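Local coordinates for beta-gamma-crystallin (Geodia cydonium, PDB 4IAU), which is of unknown function but binds calcium and has the Greek key fold of the beta/gamma-crystallin family, at residues Y42-A45 with D49-G52; V6-S11 with Q16-E21; R124-Y129 with G133-R138. All coordinates share one frame; numbering follows the deposited sequence. Where two conformers were deposited one is given.

Contact 1. Residues Y42-A45 with D49-G52; sequences YQQA and DASG
The CA atoms of Ala45 and Asp49 are the closest pair of CA atoms between residues 42-45 and 49-52, at 7.3 Å, too far for the main chains to pair directly. Residues 49-52 fold into a type I turn, held by Gly52 N to Asp49 O at 3.0 Å. Gly52, with its positive phi, is the C-prime residue of a Schellman motif that ends the preceding short helix. A water spans the gap between the two backbones: it donates to Ala45 O at 2.8 Å and accepts from Ala50 N at 3.0 Å.

The direct link is made by Gln44. Its CG stands anti to the carbonyl carbon (chi1 -53°) and the chain then runs extended, which carries the amide across to the turn. There OE1 takes two bonds from a single residue. Ser51 N meets it at 3.0 Å in the carbonyl plane, on a lone pair, while Ser51 OG, 2.8 Å from Gln44 OE1, comes from well above that plane. The two donors therefore approach from different directions, which should restrict rotation of the amide. Ser51 OG is itself held further by Asn48 O and Ser55 N, and the methyl of Ala50 lies beside the Gln44 amide.

Asp49 turns its carboxylate away from this link, and OD1 bonds to His91 NE2, next in the chain to the calcium ligand Lys90. What results is a short helix closed by a Schellman motif, on the surface of the N-terminal crystallin-like half, and its Asp49 bond is consistent with a contact between the two domains.

Contact 2. Residues V6-S11 with Q16-E21; sequences VTLVTS and QDFTSE
Phe18, Val6 and Leu8 bury the most surface here, and all three project from the same face of the two-stranded pairing. The Phe18 side chain is the middle piece. Its CB meets Val6 CG1 at 4.0 Å, while farther out the ring atom CE1 touches Leu8 CD1 at 3.8 Å, with the leucine lying nearly at right angles to the phenylalanine. Phe18 CG is anti to the carbonyl carbon (chi1 -62°), a torsion that swings the ring along the strand toward Leu8. Beyond the pair, Phe76 meets the Phe18 ring edge-to-face, and Val6 and Leu8 continue onto Val32 and Phe41.

The backbone fixes this register. Val6 N bonds to Phe18 O at 3.0 Å and Phe18 N to Val6 O at 2.9 Å, and Leu8 and Gln16 form a second hydrogen-bonded pair.

Between them, on the other face, Thr7 and Asp17 run side by side. Thr7 OG1 donates to Asp17 OD1 at 2.7 Å, reaching it from above the carboxylate plane.

The Val6, Leu8 and Phe18 face is mainly apolar, while Thr7 and Asp17 make the other polar: this is an antiparallel beta hairpin at the edge of a four-stranded sheet of a crystallin Greek key domain, with strand 15-18 outermost and strand 5-9 next in.

Contact 3. Residues R124-Y129 with G133-R138; sequences RLYEQY and GPSTRR
Ser135 meets both flat groups of strand 124-126. Over one face of the Tyr126 ring lies Ser135 CB, 3.6 Å from the ring centroid and 16° off its normal, a CH-pi contact. At the ring edge, close to its plane, sits Gly133 O. The hydroxyl of the same serine serves Arg124, whose guanidinium grips it side-on: NE reaches Ser135 OG at 2.7 Å, almost straight, and NH2 reaches Ser135 OG at 3.1 Å, both with the oxygen in the guanidinium plane. A bend at chi3 (84°) turns the arginine chain back toward the serine hydroxyl, so that its NE edge faces it. NH2 adds a weak bond to Ser135 O, and Arg137 N lies over one guanidinium face.

Arg124 NH1 stands in turn over the face of the Arg137 guanidinium, 3.1 Å from Arg137 NH1, with the planes close to perpendicular. The carboxylate of Glu162 probably offsets the closeness of these two positive groups, since it forms a salt bridge with Arg137 NH2 and a long, weak ion pair with Arg124 NH1.

Leu125 and Thr136 supply the paired backbone bonds, Leu125 N to Thr136 O at 2.8 Å and Thr136 N to Leu125 O at 3.1 Å. Where the strands part, a water takes over, accepting from Glu127 N and donating to Pro134 O. Tyr126 and Gly133 are spaced as the first aromatic and the glycine of the crystallin aromatic-x4-aromatic-x-Gly signature, consistent with a folded Greek key hairpin.

Strand 123-126 is the middle of three, with 135-138 outermost and 158-161 on its other flank, where Leu125 packs on Met159. Helix 146-149 lies against 135-138, its Leu149 O bonded to Thr136 OG1 and its Ala148 O to Arg138 NE.

Contacts 2 and 3 are both beta hairpins, one in each domain, on opposite sides of the chain's centre with their own centres about 37 Å apart. Contact 2 is partly buried and leans on apolar side chains, whereas contact 3, at the surface, adds arginines, a serine and waters to its backbone pair and to a CH-pi contact. Contact 1, also at the surface, joins loops on either side of a short helix and depends on one glutamine amide and a bridging water. No two of the three share a strand or helix. By sequence spacing, Tyr42 and Asp49 of contact 1 probably correspond to Tyr126 and Gly133 of contact 3, so related corners of two Greek keys are built differently.

Contact 1. Residues Y42-A45 with D49-G52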
loop_
_atom_site.group_PDB
_atom_site.type_symbol
_atom_site.label_atom_id
_atom_site.label_comp_id
_atom_site.label_asym_id
_atom_site.label_seq_id
_atom_site.Cartn_x
_atom_site.Cartn_y
_atom_site.Cartn_z
ATOM N N TYR A 42 3.976 -4.706 -7.921
ATOM C CA TYR A 42 3.798 -6.080 -7.527
ATOM C C TYR A 42 4.117 -7.007 -8.694
ATOM O O TYR A 42 3.782 -6.722 -9.841
ATOM C CB TYR A 42 2.347 -6.332 -7.103
ATOM C CG TYR A 42 1.860 -5.402 -6.015
ATOM C CD1 TYR A 42 1.344 -4.159 -6.319
ATOM C CD2 TYR A 42 1.926 -5.756 -4.671
ATOM C CE1 TYR A 42 0.916 -3.290 -5.340
ATOM C CE2 TYR A 42 1.470 -4.913 -3.659
ATOM C CZ TYR A 42 0.940 -3.668 -4.002
ATOM O OH TYR A 42 0.450 -2.796 -3.077
ATOM N N GLN A 43 4.676 -8.170 -8.348
ATOM C CA GLN A 43 5.033 -9.162 -9.358
ATOM C C GLN A 43 3.830 -9.829 -9.996
ATOM O O GLN A 43 3.907 -10.267 -11.159
ATOM C CB GLN A 43 5.960 -10.193 -8.674
ATOM C CG GLN A 43 6.442 -11.279 -9.585
ATOM C CD GLN A 43 7.468 -12.144 -8.919
ATOM O OE1 GLN A 43 7.385 -12.408 -7.699
ATOM N NE2 GLN A 43 8.434 -12.594 -9.679
ATOM N N GLN A 44 2.725 -9.973 -9.255
ATOM C CA GLN A 44 1.510 -10.570 -9.748
ATOM C C GLN A 44 0.443 -9.518 -9.965
ATOM O O GLN A 44 0.430 -8.458 -9.328
ATOM C CB GLN A 44 0.950 -11.614 -8.763
ATOM C CG GLN A 44 1.927 -12.683 -8.350
ATOM C CD GLN A 44 1.355 -13.591 -7.286
ATOM O OE1 GLN A 44 0.757 -13.128 -6.311
ATOM N NE2 GLN A 44 1.538 -14.895 -7.478
ATOM N N ALA A 45 -0.518 -9.852 -10.835
ATOM C CA ALA A 45 -1.732 -9.028 -11.011
ATOM C C ALA A 45 -2.495 -8.941 -9.708
ATOM O O ALA A 45 -2.329 -9.733 -8.785
ATOM C CB ALA A 45 -2.594 -9.622 -12.108
ATOM N N ASP A 49 -2.395 -10.807 -5.033
ATOM C CA ASP A 49 -3.448 -11.542 -4.323
ATOM C C ASP A 49 -3.195 -13.042 -4.273
ATOM O O ASP A 49 -3.409 -13.665 -3.238
ATOM C CB ASP A 49 -4.818 -11.242 -4.974
ATOM C CG ASP A 49 -5.967 -11.685 -4.104
ATOM O OD1 ASP A 49 -5.972 -11.342 -2.880
ATOM O OD2 ASP A 49 -6.854 -12.375 -4.627
ATOM N N ALA A 50 -2.772 -13.651 -5.398
ATOM C CA ALA A 50 -2.666 -15.112 -5.434
ATOM C C ALA A 50 -1.661 -15.586 -4.406
ATOM O O ALA A 50 -1.859 -16.651 -3.785
ATOM C CB ALA A 50 -2.303 -15.578 -6.819
ATOM N N SER A 51 -0.546 -14.874 -4.250
ATOM C CA SER A 51 0.479 -15.233 -3.300
ATOM C C SER A 51 0.198 -14.754 -1.885
ATOM O O SER A 51 1.059 -14.902 -0.995
ATOM C CB SER A 51 1.827 -14.675 -3.735
ATOM O OG SER A 51 1.817 -13.253 -3.762
ATOM N N GLY A 52 -0.939 -14.131 -1.639
ATOM C CA GLY A 52 -1.207 -13.590 -0.318
ATOM C C GLY A 52 -0.124 -12.628 0.130
ATOM O O GLY A 52 0.241 -12.560 1.299
HETATM O O HOH W 1 -2.607 -12.423 -8.095
#

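Contact 2. Residues V6-S11 with Q16-E21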
loop_
_atom_site.group_PDB
_atom_site.type_symbol
_atom_site.label_atom_id
_atom_site.label_comp_id
_atom_site.label_asym_id
_atom_site.label_seq_id
_atom_site.Cartn_x
_atom_site.Cartn_y
_atom_site.Cartn_z
ATOM N N VAL A 6 3.418 8.364 -11.935
ATOM C CA VAL A 6 4.614 7.576 -12.161
ATOM C C VAL A 6 4.830 7.419 -13.668
ATOM O O VAL A 6 3.897 7.215 -14.411
ATOM C CB VAL A 6 4.557 6.218 -11.422
ATOM C CG1 VAL A 6 3.384 5.360 -11.910
ATOM C CG2 VAL A 6 5.868 5.466 -11.548
ATOM N N THR A 7 6.096 7.482 -14.059
ATOM C CA THR A 7 6.513 7.177 -15.399
ATOM C C THR A 7 7.159 5.786 -15.410
ATOM O O THR A 7 8.003 5.480 -14.569
ATOM C CB THR A 7 7.570 8.179 -15.895
ATOM O OG1 THR A 7 6.992 9.481 -15.947
ATOM C CG2 THR A 7 8.128 7.798 -17.285
ATOM N N LEU A 8 6.744 4.959 -16.366
ATOM C CA LEU A 8 7.284 3.635 -16.565
ATOM C C LEU A 8 7.781 3.525 -17.990
ATOM O O LEU A 8 7.202 4.065 -18.922
ATOM C CB LEU A 8 6.244 2.531 -16.298
ATOM C CG LEU A 8 5.772 2.435 -14.835
ATOM C CD1 LEU A 8 4.590 1.524 -14.720
ATOM C CD2 LEU A 8 6.896 1.988 -13.976
ATOM N N VAL A 9 8.927 2.846 -18.155
ATOM C CA VAL A 9 9.597 2.730 -19.447
ATOM C C VAL A 9 9.902 1.262 -19.723
ATOM O O VAL A 9 10.367 0.520 -18.857
ATOM C CB VAL A 9 10.888 3.571 -19.470
ATOM C CG1 VAL A 9 11.473 3.591 -20.877
ATOM C CG2 VAL A 9 10.666 4.974 -18.974
ATOM N N THR A 10 9.610 0.822 -20.956
ATOM C CA THR A 10 9.900 -0.523 -21.401
ATOM C C THR A 10 11.374 -0.680 -21.695
ATOM O O THR A 10 12.091 0.281 -21.916
ATOM C CB THR A 10 9.074 -0.907 -22.638
ATOM O OG1 THR A 10 9.596 -0.154 -23.709
ATOM C CG2 THR A 10 7.613 -0.677 -22.449
ATOM N N SER A 11 11.812 -1.938 -21.825
ATOM C CA SER A 11 13.201 -2.190 -22.200
ATOM C C SER A 11 13.488 -1.609 -23.578
ATOM O O SER A 11 14.626 -1.285 -23.877
ATOM C CB SER A 11 13.484 -3.695 -22.205
ATOM O OG SER A 11 12.699 -4.365 -23.146
ATOM N N GLN A 16 5.246 5.465 -20.567
ATOM C CA GLN A 16 3.869 5.844 -20.286
ATOM C C GLN A 16 3.800 6.354 -18.868
ATOM O O GLN A 16 4.480 5.847 -17.972
ATOM C CB GLN A 16 2.941 4.631 -20.452
ATOM C CG GLN A 16 1.467 5.002 -20.423
ATOM C CD GLN A 16 0.547 3.882 -20.764
ATOM O OE1 GLN A 16 0.964 2.748 -20.979
ATOM N NE2 GLN A 16 -0.752 4.179 -20.821
ATOM N N ASP A 17 2.921 7.354 -18.663
ATOM C CA ASP A 17 2.670 7.863 -17.328
ATOM C C ASP A 17 1.316 7.332 -16.835
ATOM O O ASP A 17 0.389 7.161 -17.589
ATOM C CB ASP A 17 2.636 9.378 -17.330
ATOM C CG ASP A 17 3.940 10.044 -17.742
ATOM O OD1 ASP A 17 4.970 9.389 -17.733
ATOM O OD2 ASP A 17 3.857 11.274 -18.101
ATOM N N PHE A 18 1.252 7.099 -15.514
ATOM C CA PHE A 18 0.060 6.618 -14.855
ATOM C C PHE A 18 -0.240 7.495 -13.658
ATOM O O PHE A 18 0.660 7.955 -12.949
ATOM C CB PHE A 18 0.286 5.189 -14.370
ATOM C CG PHE A 18 0.560 4.225 -15.505
ATOM C CD1 PHE A 18 1.871 4.069 -15.970
ATOM C CD2 PHE A 18 -0.462 3.520 -16.103
ATOM C CE1 PHE A 18 2.152 3.222 -17.036
ATOM C CE2 PHE A 18 -0.183 2.658 -17.164
ATOM C CZ PHE A 18 1.108 2.526 -17.633
ATOM N N THR A 19 -1.553 7.681 -13.390
ATOM C CA THR A 19 -2.022 8.503 -12.289
ATOM C C THR A 19 -3.033 7.750 -11.441
ATOM O O THR A 19 -3.600 8.334 -10.519
ATOM C CB THR A 19 -2.672 9.794 -12.787
ATOM O OG1 THR A 19 -3.757 9.477 -13.647
ATOM C CG2 THR A 19 -1.654 10.610 -13.590
ATOM N N SER A 20 -3.289 6.478 -11.715
ATOM C CA SER A 20 -4.265 5.708 -10.984
ATOM C C SER A 20 -3.848 4.261 -10.915
ATOM O O SER A 20 -2.953 3.821 -11.644
ATOM C CB SER A 20 -5.645 5.857 -11.621
ATOM O OG SER A 20 -5.626 5.228 -12.878
ATOM N N GLU A 21 -4.524 3.487 -10.089
ATOM C CA GLU A 21 -4.185 2.090 -9.875
ATOM C C GLU A 21 -4.364 1.262 -11.140
ATOM O O GLU A 21 -5.306 1.460 -11.898
ATOM C CB GLU A 21 -4.994 1.488 -8.720
ATOM C CG GLU A 21 -6.462 1.224 -9.008
ATOM C CD GLU A 21 -7.162 0.560 -7.852
ATOM O OE1 GLU A 21 -6.860 -0.644 -7.629
ATOM O OE2 GLU A 21 -7.911 1.205 -7.117
#

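Contact 3. Residues R124-Y129 with G133-R138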
loop_
_atom_site.group_PDB
_atom_site.type_symbol
_atom_site.label_atom_id
_atom_site.label_comp_id
_atom_site.label_asym_id
_atom_site.label_seq_id
_atom_site.Cartn_x
_atom_site.Cartn_y
_atom_site.Cartn_z
ATOM N N ARG A 124 -4.739 4.905 17.266
ATOM C CA ARG A 124 -4.902 3.792 18.205
ATOM C C ARG A 124 -5.614 2.669 17.466
ATOM O O ARG A 124 -6.614 2.861 16.793
ATOM C CB ARG A 124 -5.740 4.209 19.436
ATOM C CG ARG A 124 -5.038 5.203 20.301
ATOM C CD ARG A 124 -5.609 5.236 21.700
ATOM N NE ARG A 124 -4.879 4.109 22.352
ATOM C CZ ARG A 124 -3.669 4.126 22.901
ATOM N NH1 ARG A 124 -2.907 5.229 22.965
ATOM N NH2 ARG A 124 -3.211 2.983 23.410
ATOM N N LEU A 125 -5.037 1.473 17.588
ATOM C CA LEU A 125 -5.441 0.295 16.845
ATOM C C LEU A 125 -6.088 -0.708 17.809
ATOM O O LEU A 125 -5.470 -1.071 18.823
ATOM C CB LEU A 125 -4.234 -0.370 16.195
ATOM C CG LEU A 125 -3.729 0.359 14.923
ATOM C CD1 LEU A 125 -3.165 1.730 15.182
ATOM C CD2 LEU A 125 -2.699 -0.528 14.249
ATOM N N TYR A 126 -7.257 -1.204 17.424
ATOM C CA TYR A 126 -8.107 -2.060 18.249
ATOM C C TYR A 126 -8.462 -3.337 17.538
ATOM O O TYR A 126 -8.645 -3.373 16.308
ATOM C CB TYR A 126 -9.414 -1.325 18.577
ATOM C CG TYR A 126 -9.290 -0.052 19.310
ATOM C CD1 TYR A 126 -9.033 1.128 18.615
ATOM C CD2 TYR A 126 -9.490 0.040 20.700
ATOM C CE1 TYR A 126 -8.938 2.334 19.307
ATOM C CE2 TYR A 126 -9.398 1.236 21.383
ATOM C CZ TYR A 126 -9.116 2.385 20.675
ATOM O OH TYR A 126 -9.024 3.607 21.271
ATOM N N GLU A 127 -8.617 -4.428 18.295
ATOM C CA GLU A 127 -8.994 -5.744 17.801
ATOM C C GLU A 127 -10.507 -5.994 18.048
ATOM O O GLU A 127 -10.964 -7.108 17.935
ATOM C CB GLU A 127 -8.151 -6.804 18.405
ATOM C CG GLU A 127 -6.697 -6.747 17.958
ATOM C CD GLU A 127 -5.901 -7.968 18.437
ATOM O OE1 GLU A 127 -6.461 -8.899 19.036
ATOM O OE2 GLU A 127 -4.682 -7.945 18.244
ATOM N N GLN A 128 -11.244 -4.939 18.357
ATOM C CA GLN A 128 -12.705 -4.944 18.389
ATOM C C GLN A 128 -13.212 -3.768 17.620
ATOM O O GLN A 128 -12.469 -2.784 17.442
ATOM C CB GLN A 128 -13.183 -4.873 19.855
ATOM C CG GLN A 128 -12.867 -6.094 20.653
ATOM C CD GLN A 128 -13.277 -5.959 22.095
ATOM O OE1 GLN A 128 -14.473 -5.731 22.401
ATOM N NE2 GLN A 128 -12.276 -6.120 22.945
ATOM N N TYR A 129 -14.446 -3.818 17.144
ATOM C CA TYR A 129 -15.034 -2.685 16.464
ATOM C C TYR A 129 -15.236 -1.532 17.442
ATOM O O TYR A 129 -15.346 -1.680 18.679
ATOM C CB TYR A 129 -16.363 -3.101 15.840
ATOM C CG TYR A 129 -16.262 -4.168 14.801
ATOM C CD1 TYR A 129 -15.391 -4.023 13.717
ATOM C CD2 TYR A 129 -17.043 -5.303 14.876
ATOM C CE1 TYR A 129 -15.298 -5.008 12.746
ATOM C CE2 TYR A 129 -16.955 -6.267 13.899
ATOM C CZ TYR A 129 -16.068 -6.131 12.851
ATOM O OH TYR A 129 -16.013 -7.066 11.824
ATOM N N GLY A 133 -11.998 -2.306 23.863
ATOM C CA GLY A 133 -10.882 -3.146 24.229
ATOM C C GLY A 133 -9.546 -2.446 24.254
ATOM O O GLY A 133 -9.448 -1.214 24.137
ATOM N N PRO A 134 -8.477 -3.224 24.415
ATOM C CA PRO A 134 -7.121 -2.643 24.452
ATOM C C PRO A 134 -6.697 -2.140 23.071
ATOM O O PRO A 134 -7.183 -2.607 22.037
ATOM C CB PRO A 134 -6.212 -3.797 24.880
ATOM C CG PRO A 134 -7.159 -4.863 25.400
ATOM C CD PRO A 134 -8.473 -4.660 24.656
ATOM N N SER A 135 -5.767 -1.190 23.093
ATOM C CA SER A 135 -5.250 -0.629 21.864
ATOM C C SER A 135 -3.767 -0.390 21.928
ATOM O O SER A 135 -3.181 -0.235 22.983
ATOM C CB SER A 135 -5.973 0.643 21.463
ATOM O OG SER A 135 -5.830 1.591 22.470
ATOM N N THR A 136 -3.151 -0.305 20.755
ATOM C CA THR A 136 -1.790 0.076 20.569
ATOM C C THR A 136 -1.731 1.383 19.778
ATOM O O THR A 136 -2.559 1.629 18.936
ATOM C CB THR A 136 -0.886 -0.955 19.867
ATOM O OG1 THR A 136 -1.514 -1.342 18.626
ATOM C CG2 THR A 136 -0.650 -2.205 20.637
ATOM N N ARG A 137 -0.723 2.211 20.037
ATOM C CA ARG A 137 -0.522 3.448 19.334
ATOM C C ARG A 137 0.495 3.272 18.224
ATOM O O ARG A 137 1.560 2.707 18.436
ATOM C CB ARG A 137 -0.059 4.594 20.245
ATOM C CG ARG A 137 0.095 5.889 19.455
ATOM C CD ARG A 137 0.763 7.044 20.111
ATOM N NE ARG A 137 -0.137 7.739 20.970
ATOM C CZ ARG A 137 -0.515 7.421 22.206
ATOM N NH1 ARG A 137 -0.010 6.300 22.707
ATOM N NH2 ARG A 137 -1.359 8.179 22.915
ATOM N N ARG A 138 0.163 3.787 17.055
ATOM C CA ARG A 138 1.107 3.830 15.933
ATOM C C ARG A 138 0.995 5.162 15.219
ATOM O O ARG A 138 -0.102 5.675 14.964
ATOM C CB ARG A 138 0.900 2.682 14.955
ATOM C CG ARG A 138 1.236 1.300 15.470
ATOM C CD ARG A 138 2.732 1.117 15.710
ATOM N NE ARG A 138 3.087 -0.228 16.122
ATOM C CZ ARG A 138 3.027 -0.711 17.363
ATOM N NH1 ARG A 138 2.602 0.050 18.331
ATOM N NH2 ARG A 138 3.422 -1.964 17.554
HETATM O O HOH W 2 -3.933 -3.355 19.745
HETATM O O HOH W 3 -9.306 -4.033 21.154
#